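Local coordinates for protein GCN5-related N-acetyltransferase (Anabaena variabilis, PDB 2OZG) that probably transfers an acetyl group from acetyl-coenzyme A to amino groups, possibly those of aminoglycosides, as a hexameric member of the GNAT family, at residues A[241-246]-A[270-275]; A[148-153]-A[245-250]. One frame throughout, in Å; residues are numbered along the deposited sequence.

Interaction 1 of 2, residues A[241-246]-A[270-275]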
ATOM      1  N   ALA A 241      -2.711 -11.872 -37.450  1.00 34.48           N
ATOM      2  CA  ALA A 241      -2.714 -12.624 -36.184  1.00 35.31           C
ATOM      3  C   ALA A 241      -2.505 -11.666 -35.034  1.00 35.14           C
ATOM      4  O   ALA A 241      -3.139 -11.827 -34.007  1.00 33.26           O
ATOM      5  CB  ALA A 241      -1.678 -13.729 -36.172  1.00 35.74           C
ATOM      6  N   VAL A 242      -1.641 -10.660 -35.214  1.00 36.30           N
ATOM      7  CA  VAL A 242      -1.408  -9.667 -34.164  1.00 38.18           C
ATOM      8  C   VAL A 242      -2.662  -8.851 -33.871  1.00 37.69           C
ATOM      9  O   VAL A 242      -3.034  -8.725 -32.711  1.00 37.20           O
ATOM     10  CB  VAL A 242      -0.197  -8.719 -34.404  1.00 39.72           C
ATOM     11  CG1 VAL A 242      -0.040  -7.765 -33.220  1.00 44.04           C
ATOM     12  CG2 VAL A 242       1.101  -9.488 -34.595  1.00 40.05           C
ATOM     13  N   GLN A 243      -3.338  -8.340 -34.899  1.00 38.95           N
ATOM     14  CA  GLN A 243      -4.591  -7.570 -34.694  1.00 38.12           C
ATOM     15  C   GLN A 243      -5.664  -8.404 -34.006  1.00 38.49           C
ATOM     16  O   GLN A 243      -6.431  -7.926 -33.148  1.00 36.22           O
ATOM     17  CB  GLN A 243      -5.149  -7.057 -36.016  1.00 40.37           C
ATOM     18  CG  GLN A 243      -4.274  -6.056 -36.743  1.00 39.77           C
ATOM     19  CD  GLN A 243      -3.984  -4.719 -35.969  1.00 62.61           C
ATOM     20  OE1 GLN A 243      -4.657  -4.383 -34.990  1.00 61.10           O
ATOM     21  NE2 GLN A 243      -2.989  -3.947 -36.458  1.00 59.88           N
ATOM     22  N   SER A 244      -5.709  -9.662 -34.391  1.00 34.97           N
ATOM     23  CA  SER A 244      -6.675 -10.623 -33.869  1.00 34.85           C
ATOM     24  C   SER A 244      -6.402 -10.947 -32.404  1.00 34.85           C
ATOM     25  O   SER A 244      -7.297 -11.045 -31.593  1.00 32.42           O
ATOM     26  CB  SER A 244      -6.692 -11.853 -34.783  1.00 38.05           C
ATOM     27  OG  SER A 244      -7.255 -11.537 -36.086  1.00 38.67           O
ATOM     28  N   PHE A 245      -5.126 -11.034 -32.059  1.00 36.07           N
ATOM     29  CA  PHE A 245      -4.687 -11.238 -30.699  1.00 38.11           C
ATOM     30  C   PHE A 245      -5.174 -10.116 -29.787  1.00 36.34           C
ATOM     31  O   PHE A 245      -5.845 -10.350 -28.787  1.00 36.08           O
ATOM     32  CB  PHE A 245      -3.160 -11.269 -30.775  1.00 38.53           C
ATOM     33  CG  PHE A 245      -2.434 -11.318 -29.463  1.00 41.63           C
ATOM     34  CD1 PHE A 245      -2.106 -12.536 -28.874  1.00 39.28           C
ATOM     35  CD2 PHE A 245      -1.923 -10.140 -28.882  1.00 30.94           C
ATOM     36  CE1 PHE A 245      -1.331 -12.568 -27.660  1.00 36.91           C
ATOM     37  CE2 PHE A 245      -1.214 -10.169 -27.691  1.00 38.70           C
ATOM     38  CZ  PHE A 245      -0.890 -11.402 -27.095  1.00 40.67           C
ATOM     39  N   TRP A 246      -4.841  -8.891 -30.157  1.00 36.63           N
ATOM     40  CA  TRP A 246      -5.222  -7.742 -29.383  1.00 33.88           C
ATOM     41  C   TRP A 246      -6.706  -7.587 -29.329  1.00 30.56           C
ATOM     42  O   TRP A 246      -7.199  -7.213 -28.301  1.00 35.92           O
ATOM     43  CB  TRP A 246      -4.626  -6.440 -29.910  1.00 37.54           C
ATOM     44  CG  TRP A 246      -3.174  -6.217 -29.542  1.00 39.27           C
ATOM     45  CD1 TRP A 246      -2.145  -6.003 -30.402  1.00 37.76           C
ATOM     46  CD2 TRP A 246      -2.604  -6.195 -28.220  1.00 37.04           C
ATOM     47  NE1 TRP A 246      -0.941  -5.853 -29.706  1.00 36.02           N
ATOM     48  CE2 TRP A 246      -1.208  -5.984 -28.366  1.00 38.67           C
ATOM     49  CE3 TRP A 246      -3.124  -6.384 -26.937  1.00 43.10           C
ATOM     50  CZ2 TRP A 246      -0.358  -5.919 -27.285  1.00 34.78           C
ATOM     51  CZ3 TRP A 246      -2.245  -6.305 -25.831  1.00 35.84           C
ATOM     52  CH2 TRP A 246      -0.904  -6.098 -26.014  1.00 39.93           C
ATOM     53  N   THR A 270       3.252  -4.052 -28.563  1.00 35.88           N
ATOM     54  CA  THR A 270       2.784  -2.762 -28.035  1.00 34.58           C
ATOM     55  C   THR A 270       2.859  -1.653 -29.099  1.00 33.84           C
ATOM     56  O   THR A 270       2.296  -0.577 -28.924  1.00 35.56           O
ATOM     57  CB  THR A 270       3.562  -2.369 -26.773  1.00 35.04           C
ATOM     58  OG1 THR A 270       4.961  -2.515 -26.990  1.00 34.37           O
ATOM     59  CG2 THR A 270       3.155  -3.252 -25.587  1.00 39.61           C
ATOM     60  N   LEU A 271       3.510  -1.932 -30.216  1.00 31.11           N
ATOM     61  CA  LEU A 271       3.591  -0.928 -31.283  1.00 32.33           C
ATOM     62  C   LEU A 271       2.182  -0.655 -31.828  1.00 32.81           C
ATOM     63  O   LEU A 271       1.857   0.466 -32.216  1.00 31.25           O
ATOM     64  CB  LEU A 271       4.551  -1.390 -32.404  1.00 31.93           C
ATOM     65  CG  LEU A 271       4.633  -0.482 -33.642  1.00 32.20           C
ATOM     66  CD1 LEU A 271       5.116   0.887 -33.259  1.00 32.17           C
ATOM     67  CD2 LEU A 271       5.520  -1.093 -34.661  1.00 33.24           C
ATOM     68  N   LEU A 272       1.333  -1.684 -31.817  1.00 32.36           N
ATOM     69  CA  LEU A 272      -0.002  -1.554 -32.329  1.00 35.15           C
ATOM     70  C   LEU A 272      -1.056  -0.930 -31.400  1.00 36.94           C
ATOM     71  O   LEU A 272      -2.149  -0.674 -31.834  1.00 35.18           O
ATOM     72  CB  LEU A 272      -0.484  -2.911 -32.824  1.00 39.14           C
ATOM     73  CG  LEU A 272       0.352  -3.541 -33.948  1.00 39.67           C
ATOM     74  CD1 LEU A 272      -0.360  -4.761 -34.450  1.00 57.21           C
ATOM     75  CD2 LEU A 272       0.552  -2.559 -35.093  1.00 47.67           C
ATOM     76  N   LEU A 273      -0.733  -0.713 -30.130  1.00 39.68           N
ATOM     77  CA  LEU A 273      -1.667  -0.076 -29.175  1.00 34.22           C
ATOM     78  C   LEU A 273      -1.799   1.432 -29.425  1.00 34.64           C
ATOM     79  O   LEU A 273      -0.852   2.089 -29.893  1.00 34.29           O
ATOM     80  CB  LEU A 273      -1.144  -0.287 -27.764  1.00 35.73           C
ATOM     81  CG  LEU A 273      -0.900  -1.733 -27.253  1.00 40.51           C
ATOM     82  CD1 LEU A 273      -0.168  -1.723 -25.877  1.00 42.14           C
ATOM     83  CD2 LEU A 273      -2.175  -2.488 -27.129  1.00 34.79           C
ATOM     84  N   PRO A 274      -2.967   2.004 -29.110  1.00 34.14           N
ATOM     85  CA  PRO A 274      -3.143   3.422 -29.305  1.00 34.93           C
ATOM     86  C   PRO A 274      -2.304   4.262 -28.358  1.00 34.01           C
ATOM     87  O   PRO A 274      -1.860   5.325 -28.759  1.00 32.14           O
ATOM     88  CB  PRO A 274      -4.633   3.647 -29.081  1.00 32.60           C
ATOM     89  CG  PRO A 274      -5.144   2.451 -28.502  1.00 35.53           C
ATOM     90  CD  PRO A 274      -4.214   1.357 -28.653  1.00 35.26           C
ATOM     91  N   GLU A 275      -2.067   3.781 -27.144  1.00 29.66           N
ATOM     92  CA  GLU A 275      -1.246   4.500 -26.183  1.00 28.97           C
ATOM     93  C   GLU A 275      -0.261   3.595 -25.485  1.00 30.53           C
ATOM     94  O   GLU A 275      -0.366   2.364 -25.537  1.00 32.01           O
ATOM     95  CB  GLU A 275      -2.168   5.180 -25.174  1.00 33.59           C
ATOM     96  CG  GLU A 275      -3.177   6.184 -25.809  1.00 41.76           C
ATOM     97  CD  GLU A 275      -2.521   7.397 -26.443  1.00 43.75           C
ATOM     98  OE1 GLU A 275      -1.329   7.625 -26.147  1.00 30.94           O
ATOM     99  OE2 GLU A 275      -3.208   8.121 -27.215  1.00 36.61           O
TER
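Leu273 sets one methyl, CD2, squarely over a face of the Trp246 indole, a CH-pi contact that joins helix 239-250 of a GNAT-type acetyltransferase domain to the loop between strands 258-263 and 279-290. The methyl lies 3.7 Å from the centroid of the six-membered ring and only 5° off its normal, so it meets all six atoms of that ring almost equally. The two side chains cross at about a right angle, and Leu273 delivers a branch rather than its length to the aromatic surface. On the opposite face Phe245, from the same helix, places CD2 toward the rim, and the indole is thus packed from both sides. Its edge faces the 3-10 turn, where CZ2 of Trp246 comes within 4.3 Å of Thr270 N. On the same rim, NE1 of Trp246 donates to the carbonyl of Leu269, a bond that would help to fix the rotation of the ring beneath the methyl.

Leu272 works differently. Its CD1 reaches between Val242 and Gln243, one turn earlier on the helix. Val242 has CG1 anti to its backbone N (chi1 -178°), and this is the branch that meets Leu272 CD1, at 3.3 Å, closer than two methyls normally pack. Gln243 bends at chi2 (-61°), which turns CD toward the leucine, and the two side chains cross at about a right angle. The far side of the loop belongs to a subunit interface: the carbonyl of Leu273 accepts a hydrogen bond from Arg127 of a second subunit, while Glu275, which touches a coenzyme A not bound to this chain, bonds Thr122 and Gln123 of that same subunit. Within the helix-loop contact, the amide end of Gln243 approaches carbon alone, with NE2 lying 3.4 Å from Leu272 CD1.

Interaction 2 of 2, residues A[148-153]-A[245-250]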
ATOM      1  N   GLN A 148      -8.288  -1.171 -26.618  1.00 41.55           N
ATOM      2  CA  GLN A 148      -9.109  -0.497 -27.593  1.00 45.08           C
ATOM      3  C   GLN A 148      -8.728  -0.798 -29.049  1.00 46.00           C
ATOM      4  O   GLN A 148      -8.448   0.103 -29.833  1.00 43.23           O
ATOM      5  CB  GLN A 148      -9.074   1.017 -27.317  1.00 41.78           C
ATOM      6  CG  GLN A 148      -9.562   1.420 -25.906  1.00 48.11           C
ATOM      7  CD  GLN A 148      -9.125   2.838 -25.499  1.00 51.28           C
ATOM      8  OE1 GLN A 148      -8.577   3.591 -26.316  1.00 55.46           O
ATOM      9  NE2 GLN A 148      -9.378   3.205 -24.230  1.00 54.92           N
ATOM     10  N   ILE A 149      -8.667  -2.084 -29.372  1.00 47.41           N
ATOM     11  CA  ILE A 149      -8.480  -2.551 -30.738  1.00 46.68           C
ATOM     12  C   ILE A 149      -9.641  -3.491 -31.002  1.00 49.15           C
ATOM     13  O   ILE A 149      -9.922  -4.369 -30.178  1.00 45.42           O
ATOM     14  CB  ILE A 149      -7.129  -3.279 -30.974  1.00 46.54           C
ATOM     15  CG1 ILE A 149      -5.987  -2.256 -30.914  1.00 43.71           C
ATOM     16  CG2 ILE A 149      -7.137  -4.023 -32.364  1.00 44.84           C
ATOM     17  CD1 ILE A 149      -4.631  -2.822 -30.817  1.00 50.14           C
ATOM     18  N   GLN A 150     -10.361  -3.226 -32.094  1.00 51.03           N
ATOM     19  CA  GLN A 150     -11.408  -4.112 -32.584  1.00 54.49           C
ATOM     20  C   GLN A 150     -11.153  -4.279 -34.091  1.00 56.34           C
ATOM     21  O   GLN A 150     -11.800  -3.652 -34.915  1.00 57.79           O
ATOM     22  CB  GLN A 150     -12.818  -3.589 -32.296  1.00 55.10           C
ATOM     23  CG  GLN A 150     -13.951  -4.532 -32.842  1.00 57.58           C
ATOM     24  CD  GLN A 150     -14.004  -5.955 -32.213  1.00 59.17           C
ATOM     25  OE1 GLN A 150     -13.898  -6.128 -30.992  1.00 55.53           O
ATOM     26  NE2 GLN A 150     -14.222  -6.961 -33.057  1.00 55.01           N
ATOM     27  N   HIS A 151     -10.180  -5.121 -34.429  1.00 56.89           N
ATOM     28  CA  HIS A 151      -9.773  -5.356 -35.818  1.00 58.71           C
ATOM     29  C   HIS A 151      -9.620  -6.866 -35.946  1.00 57.50           C
ATOM     30  O   HIS A 151      -8.498  -7.394 -36.081  1.00 56.57           O
ATOM     31  CB  HIS A 151      -8.440  -4.644 -36.103  1.00 59.78           C
ATOM     32  CG  HIS A 151      -8.152  -4.440 -37.561  1.00 67.95           C
ATOM     33  ND1 HIS A 151      -8.044  -5.483 -38.461  1.00 74.84           N
ATOM     34  CD2 HIS A 151      -7.909  -3.311 -38.266  1.00 73.74           C
ATOM     35  CE1 HIS A 151      -7.776  -5.002 -39.663  1.00 74.94           C
ATOM     36  NE2 HIS A 151      -7.684  -3.687 -39.571  1.00 79.70           N
ATOM     37  N   ALA A 152     -10.764  -7.551 -35.883  1.00 55.22           N
ATOM     38  CA  ALA A 152     -10.813  -9.016 -35.894  1.00 52.92           C
ATOM     39  C   ALA A 152     -10.664  -9.586 -37.302  1.00 48.62           C
ATOM     40  O   ALA A 152     -11.607 -10.105 -37.872  1.00 44.91           O
ATOM     41  CB  ALA A 152     -12.119  -9.497 -35.276  1.00 53.43           C
ATOM     42  N   SER A 153      -9.461  -9.484 -37.834  1.00 45.26           N
ATOM     43  CA  SER A 153      -9.137  -9.983 -39.147  1.00 47.05           C
ATOM     44  C   SER A 153      -9.370 -11.497 -39.256  1.00 44.58           C
ATOM     45  O   SER A 153      -9.874 -11.988 -40.252  1.00 49.72           O
ATOM     46  CB  SER A 153      -7.636  -9.729 -39.374  1.00 46.73           C
ATOM     47  OG  SER A 153      -7.275  -8.398 -39.081  1.00 56.76           O
ATOM     48  N   PHE A 245      -5.126 -11.034 -32.059  1.00 36.07           N
ATOM     49  CA  PHE A 245      -4.687 -11.238 -30.699  1.00 38.11           C
ATOM     50  C   PHE A 245      -5.174 -10.116 -29.787  1.00 36.34           C
ATOM     51  O   PHE A 245      -5.845 -10.350 -28.787  1.00 36.08           O
ATOM     52  CB  PHE A 245      -3.160 -11.269 -30.775  1.00 38.53           C
ATOM     53  CG  PHE A 245      -2.434 -11.318 -29.463  1.00 41.63           C
ATOM     54  CD1 PHE A 245      -2.106 -12.536 -28.874  1.00 39.28           C
ATOM     55  CD2 PHE A 245      -1.923 -10.140 -28.882  1.00 30.94           C
ATOM     56  CE1 PHE A 245      -1.331 -12.568 -27.660  1.00 36.91           C
ATOM     57  CE2 PHE A 245      -1.214 -10.169 -27.691  1.00 38.70           C
ATOM     58  CZ  PHE A 245      -0.890 -11.402 -27.095  1.00 40.67           C
ATOM     59  N   TRP A 246      -4.841  -8.891 -30.157  1.00 36.63           N
ATOM     60  CA  TRP A 246      -5.222  -7.742 -29.383  1.00 33.88           C
ATOM     61  C   TRP A 246      -6.706  -7.587 -29.329  1.00 30.56           C
ATOM     62  O   TRP A 246      -7.199  -7.213 -28.301  1.00 35.92           O
ATOM     63  CB  TRP A 246      -4.626  -6.440 -29.910  1.00 37.54           C
ATOM     64  CG  TRP A 246      -3.174  -6.217 -29.542  1.00 39.27           C
ATOM     65  CD1 TRP A 246      -2.145  -6.003 -30.402  1.00 37.76           C
ATOM     66  CD2 TRP A 246      -2.604  -6.195 -28.220  1.00 37.04           C
ATOM     67  NE1 TRP A 246      -0.941  -5.853 -29.706  1.00 36.02           N
ATOM     68  CE2 TRP A 246      -1.208  -5.984 -28.366  1.00 38.67           C
ATOM     69  CE3 TRP A 246      -3.124  -6.384 -26.937  1.00 43.10           C
ATOM     70  CZ2 TRP A 246      -0.358  -5.919 -27.285  1.00 34.78           C
ATOM     71  CZ3 TRP A 246      -2.245  -6.305 -25.831  1.00 35.84           C
ATOM     72  CH2 TRP A 246      -0.904  -6.098 -26.014  1.00 39.93           C
ATOM     73  N   THR A 247      -7.413  -7.758 -30.447  1.00 29.25           N
ATOM     74  CA  THR A 247      -8.880  -7.680 -30.446  1.00 29.32           C
ATOM     75  C   THR A 247      -9.485  -8.670 -29.451  1.00 31.34           C
ATOM     76  O   THR A 247     -10.363  -8.328 -28.656  1.00 31.50           O
ATOM     77  CB  THR A 247      -9.481  -7.950 -31.839  1.00 29.41           C
ATOM     78  OG1 THR A 247      -9.001  -6.977 -32.761  1.00 35.86           O
ATOM     79  CG2 THR A 247     -10.987  -7.865 -31.814  1.00 34.50           C
ATOM     80  N   PHE A 248      -8.982  -9.900 -29.462  1.00 35.52           N
ATOM     81  CA  PHE A 248      -9.516 -10.931 -28.586  1.00 33.66           C
ATOM     82  C   PHE A 248      -9.340 -10.512 -27.093  1.00 37.15           C
ATOM     83  O   PHE A 248     -10.265 -10.517 -26.280  1.00 33.11           O
ATOM     84  CB  PHE A 248      -8.805 -12.211 -28.958  1.00 37.09           C
ATOM     85  CG  PHE A 248      -9.153 -13.420 -28.095  1.00 33.96           C
ATOM     86  CD1 PHE A 248     -10.317 -14.106 -28.292  1.00 35.51           C
ATOM     87  CD2 PHE A 248      -8.277 -13.855 -27.120  1.00 32.27           C
ATOM     88  CE1 PHE A 248     -10.640 -15.229 -27.510  1.00 36.50           C
ATOM     89  CE2 PHE A 248      -8.601 -14.967 -26.311  1.00 35.79           C
ATOM     90  CZ  PHE A 248      -9.778 -15.653 -26.529  1.00 31.57           C
ATOM     91  N   ILE A 249      -8.143 -10.089 -26.764  1.00 38.17           N
ATOM     92  CA  ILE A 249      -7.814  -9.643 -25.441  1.00 37.15           C
ATOM     93  C   ILE A 249      -8.619  -8.407 -25.046  1.00 34.86           C
ATOM     94  O   ILE A 249      -9.120  -8.361 -23.938  1.00 33.05           O
ATOM     95  CB  ILE A 249      -6.332  -9.363 -25.352  1.00 37.94           C
ATOM     96  CG1 ILE A 249      -5.564 -10.662 -25.571  1.00 44.03           C
ATOM     97  CG2 ILE A 249      -5.971  -8.799 -24.023  1.00 41.32           C
ATOM     98  CD1 ILE A 249      -4.070 -10.412 -25.781  1.00 48.36           C
ATOM     99  N   ALA A 250      -8.738  -7.424 -25.946  1.00 33.20           N
ATOM    100  CA  ALA A 250      -9.533  -6.191 -25.678  1.00 35.11           C
ATOM    101  C   ALA A 250     -10.951  -6.594 -25.376  1.00 33.28           C
ATOM    102  O   ALA A 250     -11.635  -5.956 -24.585  1.00 32.27           O
ATOM    103  CB  ALA A 250      -9.543  -5.267 -26.880  1.00 33.58           C
TER
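The Trp246 indole meets Ile149 obliquely, as the loop after strand 132-143 packs against helix 239-250 in this GNAT fold. Ile149 CD1 sits 3.7 Å from Trp246 CB and touches CG and CD1 at the root of the ring. Nearby, the Phe245 ring carries Ile249 CD1 over one face, offset toward the rim, on the same helix.

The polar centre is Thr247, whose OG1 lies anti to its carbonyl carbon (chi1 -61°) and accepts the backbone N-H of His151 at 2.8 Å in a fairly straight bond of 160°. OG1 is also bonded to the carbonyl of Gln243, one turn back. Its methyl, CG2, packs against the amide of Gln150, whose OE1 is held by Asn251. An alanine in place of Thr247 would remove both OG1 and CG2, and would probably leave the His151 N-H without its acceptor and open a gap beside the Gln150 amide. The Ile149 carbonyl oxygen rests against two carbons of the helix: Ala250 CB lies 3.4 Å from Ile149 O, and Thr247 CA points its hydrogen at that oxygen from 3.5 Å, with 163° at the hydrogen.

In the fold
Both interactions use helix 239-250 and share Trp246, and they illustrate how a single helix can receive two loops by different means. Interaction 1 is the more deeply buried, and its chemistry is mainly apolar side-chain packing. In interaction 2 the helix residues are buried but most of the loop residues are exposed, and backbone polar groups of the loop take part, one of them in its one hydrogen bond across the segments. The centres lie about 7 Å apart, and the two loops themselves meet: Leu272 O of 270-275 packs 3.4 Å from Ile149 CD1 of 148-153. Other subunits approach both loops, a second at 270-275 and a third at Gln150.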